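Possible galactose mutarotase (Streptomyces platensis subsp. rosaceus, PDB 4RNL) is probably an aldose 1-epimerase that interconverts the alpha and beta anomers of galactose or a related sugar, though its function has not been established. Local coordinates at residues V176-N181 with T309-D314; A273-G278 with Y332-V337. All coordinates share one frame; numbering follows the deposited sequence.

Contact 1. Residues V176-N181 with T309-D314; sequences VVNLTN and TQHFPD
With CG anti to the backbone N (chi1 -176°), Asn178 carries its amide across to the backbone of His311, and Thr180, whose OG1 is likewise anti to its own N, brings that hydroxyl to the carbonyl of Thr309. The segments take in the start of strand 180-185 and the end of strand 305-310, with the loops next to them; the two strands are antiparallel neighbours in a sheet of the beta-rich galactose mutarotase fold. They illustrate how side chains and water can join two neighbouring segments that share no direct backbone hydrogen bond. The Asn178 amide acts much as a peptide group would: OD1 accepts from His311 N at 2.8 Å in a nearly straight bond (168° at the hydrogen), while ND2 makes a weak bond of 3.4 Å to His311 O. The same OD1 rests against His311 CB, and the imidazole plane is turned 70° from the amide; its ND1 is engaged elsewhere, by Glu276. Farther along, Thr180 OG1 donates to Thr309 O at 2.7 Å. That carbonyl also accepts from a water, which gives its other hydrogen to Leu179 O, so one molecule satisfies two acceptors that could not bond each other. A second water accepts from Thr309 N and donates to Asn181 O, replacing a direct strand-to-strand bond with two steps. Thr309 OG1, which has Thr336 as its strongest partner, takes part in the third bridge: here a water lies 3.1 Å from Thr309 OG1 and accepts from Asn181 N at 3.2 Å.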
loop_
_atom_site.group_PDB
_atom_site.type_symbol
_atom_site.label_atom_id
_atom_site.label_comp_id
_atom_site.label_asym_id
_atom_site.label_seq_id
_atom_site.Cartn_x
_atom_site.Cartn_y
_atom_site.Cartn_z
ATOM N N VAL A 176 -0.184 0.750 18.567
ATOM C CA VAL A 176 0.755 0.820 17.460
ATOM C C VAL A 176 -0.045 1.021 16.178
ATOM O O VAL A 176 -1.177 0.535 16.063
ATOM C CB VAL A 176 1.646 -0.437 17.354
ATOM C CG1 VAL A 176 2.525 -0.575 18.590
ATOM C CG2 VAL A 176 0.794 -1.691 17.168
ATOM N N VAL A 177 0.532 1.775 15.240
ATOM C CA VAL A 177 -0.128 2.125 13.983
ATOM C C VAL A 177 0.913 2.136 12.868
ATOM O O VAL A 177 2.007 2.679 13.032
ATOM C CB VAL A 177 -0.763 3.531 14.029
ATOM C CG1 VAL A 177 -1.585 3.772 12.751
ATOM C CG2 VAL A 177 -1.637 3.698 15.232
ATOM N N ASN A 178 0.566 1.543 11.732
ATOM C CA ASN A 178 1.440 1.525 10.563
ATOM C C ASN A 178 0.538 1.319 9.355
ATOM O O ASN A 178 0.205 0.181 9.013
ATOM C CB ASN A 178 2.449 0.382 10.706
ATOM C CG ASN A 178 3.479 0.327 9.575
ATOM O OD1 ASN A 178 3.823 1.337 8.952
ATOM N ND2 ASN A 178 3.977 -0.875 9.308
ATOM N N LEU A 179 0.097 2.412 8.736
ATOM C CA LEU A 179 -0.848 2.308 7.621
ATOM C C LEU A 179 -0.147 2.445 6.279
ATOM O O LEU A 179 0.775 3.239 6.136
ATOM C CB LEU A 179 -1.917 3.390 7.735
ATOM C CG LEU A 179 -2.581 3.496 9.105
ATOM C CD1 LEU A 179 -3.595 4.622 9.135
ATOM C CD2 LEU A 179 -3.248 2.184 9.450
ATOM N N THR A 180 -0.587 1.681 5.286
ATOM C CA THR A 180 0.015 1.789 3.959
ATOM C C THR A 180 -1.048 1.515 2.925
ATOM O O THR A 180 -2.167 1.128 3.264
ATOM C CB THR A 180 1.174 0.786 3.750
ATOM O OG1 THR A 180 1.888 1.121 2.547
ATOM C CG2 THR A 180 0.653 -0.643 3.631
ATOM N N ASN A 181 -0.703 1.729 1.664
ATOM C CA ASN A 181 -1.579 1.295 0.584
ATOM C C ASN A 181 -0.871 0.212 -0.209
ATOM O O ASN A 181 0.304 0.353 -0.566
ATOM C CB ASN A 181 -1.987 2.450 -0.325
ATOM C CG ASN A 181 -2.979 2.002 -1.383
ATOM O OD1 ASN A 181 -2.591 1.488 -2.429
ATOM N ND2 ASN A 181 -4.267 2.125 -1.077
ATOM N N THR A 309 4.906 1.885 1.184
ATOM C CA THR A 309 5.660 2.734 2.107
ATOM C C THR A 309 5.151 2.466 3.509
ATOM O O THR A 309 3.942 2.386 3.734
ATOM C CB THR A 309 5.492 4.207 1.742
ATOM O OG1 THR A 309 4.099 4.521 1.736
ATOM C CG2 THR A 309 6.052 4.474 0.331
ATOM N N GLN A 310 6.069 2.324 4.463
ATOM C CA GLN A 310 5.689 1.771 5.755
ATOM C C GLN A 310 6.785 1.961 6.789
ATOM O O GLN A 310 7.912 2.345 6.457
ATOM C CB GLN A 310 5.445 0.270 5.571
ATOM C CG GLN A 310 6.716 -0.454 5.107
ATOM C CD GLN A 310 6.575 -1.953 5.104
ATOM O OE1 GLN A 310 5.464 -2.478 5.169
ATOM N NE2 GLN A 310 7.707 -2.660 5.039
ATOM N N HIS A 311 6.455 1.710 8.051
ATOM C CA HIS A 311 7.489 1.448 9.049
ATOM C C HIS A 311 7.897 -0.028 8.933
ATOM O O HIS A 311 7.198 -0.818 8.295
ATOM C CB HIS A 311 6.996 1.801 10.457
ATOM C CG HIS A 311 7.134 3.256 10.796
ATOM N ND1 HIS A 311 6.672 4.260 9.970
ATOM C CD2 HIS A 311 7.674 3.872 11.872
ATOM C CE1 HIS A 311 6.930 5.433 10.520
ATOM N NE2 HIS A 311 7.539 5.227 11.676
ATOM N N PHE A 312 9.030 -0.391 9.527
ATOM C CA PHE A 312 9.642 -1.705 9.294
ATOM C C PHE A 312 8.807 -2.856 9.863
ATOM O O PHE A 312 8.126 -2.690 10.882
ATOM C CB PHE A 312 11.036 -1.772 9.943
ATOM C CG PHE A 312 12.024 -0.746 9.441
ATOM C CD1 PHE A 312 11.746 0.070 8.347
ATOM C CD2 PHE A 312 13.252 -0.612 10.075
ATOM C CE1 PHE A 312 12.682 1.005 7.906
ATOM C CE2 PHE A 312 14.188 0.314 9.644
ATOM C CZ PHE A 312 13.899 1.126 8.555
ATOM N N PRO A 313 8.863 -4.039 9.216
ATOM C CA PRO A 313 8.199 -5.240 9.743
ATOM C C PRO A 313 8.606 -5.519 11.182
ATOM O O PRO A 313 9.773 -5.323 11.533
ATOM C CB PRO A 313 8.728 -6.361 8.837
ATOM C CG PRO A 313 9.023 -5.666 7.537
ATOM C CD PRO A 313 9.522 -4.295 7.919
ATOM N N ASP A 314 7.643 -5.957 11.992
ATOM C CA ASP A 314 7.879 -6.395 13.368
ATOM C C ASP A 314 8.351 -5.279 14.302
ATOM O O ASP A 314 8.954 -5.548 15.338
ATOM C CB ASP A 314 8.856 -7.582 13.424
ATOM C CG ASP A 314 8.728 -8.375 14.716
ATOM O OD1 ASP A 314 7.596 -8.446 15.247
ATOM O OD2 ASP A 314 9.747 -8.916 15.213
HETATM O O HOH W 1 2.106 4.502 4.142
HETATM O O HOH W 2 2.249 2.487 -0.454
HETATM O O HOH W 3 1.072 4.295 1.177
#

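Contact 2. Residues A273-G278 with Y332-V337; sequences ATTEPG and YRSETV
Ala273 and Val337 form an antiparallel hydrogen-bonded pair, with Ala273 N 3.0 Å from Val337 O and Val337 N 2.8 Å from Ala273 O, and Thr274 faces Thr336 in the adjoining non-hydrogen-bonded pair. These residues join strands 268-274 and 332-342, neighbours in a large antiparallel sheet of the mutarotase fold, and the contact exemplifies side chains taking over as a strand ends. Thr275 N still donates to Glu335 O, nearly along the C=O axis, but the return bond goes to a side chain: Glu335 N donates to Thr275 OG1 at 3.0 Å. An alanine in place of Thr275 would probably leave Glu335 N without this acceptor and open a small gap where CG2 lies beside Glu335 CB. Thr274 and Thr336 run side by side, with Thr274 OG1 hydrogen-bonded to Thr336 OG1 at 2.9 Å, and Thr336 OG1 is also bonded to Thr309. Thr274 OG1 also accepts from Glu276 N, an ST turn that helps lead the chain off the strand. On the other partner, both terminal nitrogens of Arg333 grip Glu335 OE1, whose carboxylate also forms a salt bridge with Arg164. The bend at chi2 (-73°) swings CD of Glu276 back toward Ser334. Tyr332 OH, which also bonds Leu179 N, donates to a water that in turn donates to Glu276 OE2, and Ser334 OG donates to the anti lone pair of this oxygen at 2.5 Å.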
loop_
_atom_site.group_PDB
_atom_site.type_symbol
_atom_site.label_atom_id
_atom_site.label_comp_id
_atom_site.label_asym_id
_atom_site.label_seq_id
_atom_site.Cartn_x
_atom_site.Cartn_y
_atom_site.Cartn_z
ATOM N N ALA A 273 6.918 9.255 -3.739
ATOM C CA ALA A 273 7.463 10.085 -2.660
ATOM C C ALA A 273 6.745 9.763 -1.363
ATOM O O ALA A 273 5.544 9.479 -1.372
ATOM C CB ALA A 273 7.333 11.554 -2.995
ATOM N N THR A 274 7.469 9.797 -0.244
ATOM C CA THR A 274 6.858 9.427 1.025
ATOM C C THR A 274 7.554 10.046 2.223
ATOM O O THR A 274 8.714 10.453 2.148
ATOM C CB THR A 274 6.812 7.888 1.205
ATOM O OG1 THR A 274 5.977 7.552 2.322
ATOM C CG2 THR A 274 8.215 7.314 1.432
ATOM N N THR A 275 6.821 10.112 3.330
ATOM C CA THR A 275 7.362 10.511 4.624
ATOM C C THR A 275 7.927 9.296 5.367
ATOM O O THR A 275 8.665 9.435 6.344
ATOM C CB THR A 275 6.250 11.104 5.491
ATOM O OG1 THR A 275 5.147 10.191 5.510
ATOM C CG2 THR A 275 5.781 12.446 4.920
ATOM N N GLU A 276 7.562 8.103 4.908
ATOM C CA GLU A 276 7.900 6.857 5.614
ATOM C C GLU A 276 9.383 6.500 5.564
ATOM O O GLU A 276 10.090 6.881 4.625
ATOM C CB GLU A 276 7.083 5.700 5.017
ATOM C CG GLU A 276 5.589 5.793 5.301
ATOM C CD GLU A 276 5.249 5.481 6.751
ATOM O OE1 GLU A 276 5.966 4.674 7.379
ATOM O OE2 GLU A 276 4.262 6.044 7.272
ATOM N N PRO A 277 9.855 5.728 6.558
ATOM C CA PRO A 277 11.257 5.300 6.592
ATOM C C PRO A 277 11.518 3.995 5.837
ATOM O O PRO A 277 12.676 3.606 5.621
ATOM C CB PRO A 277 11.489 5.060 8.082
ATOM C CG PRO A 277 10.139 4.542 8.569
ATOM C CD PRO A 277 9.132 5.352 7.792
ATOM N N GLY A 278 10.456 3.299 5.467
ATOM C CA GLY A 278 10.622 1.993 4.862
ATOM C C GLY A 278 9.768 1.792 3.626
ATOM O O GLY A 278 8.792 2.509 3.382
ATOM N N TYR A 332 -0.819 10.978 14.358
ATOM C CA TYR A 332 -0.121 10.159 13.374
ATOM C C TYR A 332 -0.398 10.763 12.010
ATOM O O TYR A 332 -1.543 11.092 11.700
ATOM C CB TYR A 332 -0.654 8.715 13.426
ATOM C CG TYR A 332 -0.190 7.799 12.310
ATOM C CD1 TYR A 332 0.986 7.071 12.425
ATOM C CD2 TYR A 332 -0.944 7.637 11.155
ATOM C CE1 TYR A 332 1.411 6.223 11.412
ATOM C CE2 TYR A 332 -0.526 6.790 10.138
ATOM C CZ TYR A 332 0.653 6.088 10.272
ATOM O OH TYR A 332 1.059 5.240 9.263
ATOM N N ARG A 333 0.646 10.929 11.203
ATOM C CA ARG A 333 0.472 11.411 9.834
ATOM C C ARG A 333 1.460 10.730 8.908
ATOM O O ARG A 333 2.661 10.685 9.179
ATOM C CB ARG A 333 0.646 12.931 9.735
ATOM C CG ARG A 333 0.417 13.479 8.305
ATOM C CD ARG A 333 0.766 14.971 8.169
ATOM N NE ARG A 333 0.315 15.513 6.886
ATOM C CZ ARG A 333 1.026 15.467 5.762
ATOM N NH1 ARG A 333 2.233 14.916 5.755
ATOM N NH2 ARG A 333 0.529 15.966 4.639
ATOM N N SER A 334 0.955 10.196 7.808
ATOM C CA SER A 334 1.821 9.604 6.806
ATOM C C SER A 334 1.350 10.079 5.445
ATOM O O SER A 334 0.152 10.242 5.225
ATOM C CB SER A 334 1.766 8.084 6.886
ATOM O OG SER A 334 2.669 7.522 5.960
ATOM N N GLU A 335 2.281 10.325 4.532
ATOM C CA GLU A 335 1.900 10.846 3.229
ATOM C C GLU A 335 2.735 10.207 2.144
ATOM O O GLU A 335 3.964 10.161 2.238
ATOM C CB GLU A 335 2.059 12.375 3.190
ATOM C CG GLU A 335 1.828 12.974 1.791
ATOM C CD GLU A 335 2.026 14.485 1.745
ATOM O OE1 GLU A 335 2.496 15.059 2.745
ATOM O OE2 GLU A 335 1.719 15.100 0.698
ATOM N N THR A 336 2.056 9.704 1.120
ATOM C CA THR A 336 2.714 9.086 -0.016
ATOM C C THR A 336 2.107 9.660 -1.300
ATOM O O THR A 336 0.898 9.893 -1.378
ATOM C CB THR A 336 2.606 7.544 0.056
ATOM O OG1 THR A 336 3.300 7.076 1.233
ATOM C CG2 THR A 336 3.244 6.901 -1.172
ATOM N N VAL A 337 2.952 9.950 -2.283
ATOM C CA VAL A 337 2.479 10.528 -3.536
ATOM C C VAL A 337 2.955 9.655 -4.685
ATOM O O VAL A 337 4.135 9.309 -4.764
ATOM C CB VAL A 337 3.014 11.960 -3.749
ATOM C CG1 VAL A 337 2.450 12.549 -5.044
ATOM C CG2 VAL A 337 2.677 12.858 -2.561
HETATM O O HOH W 4 3.353 4.234 9.287
#

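How the contacts relate
Contact 1 belongs to the sheet holding strands 180-185 and 305-310, contact 2 to the sheet holding 268-274 and 332-342, and their centres lie about 10 Å apart. Polar side chains connect the two sheets: His311 ND1 is 2.7 Å from Glu276 OE1, and Thr309 OG1 is 2.7 Å from Thr336 OG1, both probable hydrogen bonds. Tyr332 OH adds a third link, to Leu179 N. Glu276 thus holds Ser334 through one carboxylate oxygen and His311 through the other. In aldose 1-epimerases, strands equivalent to 180-185 and 305-310 contribute the catalytic histidine and glutamate, so contact 1 probably borders the sugar site, and contact 2 is tied to it through Glu276 and Thr336.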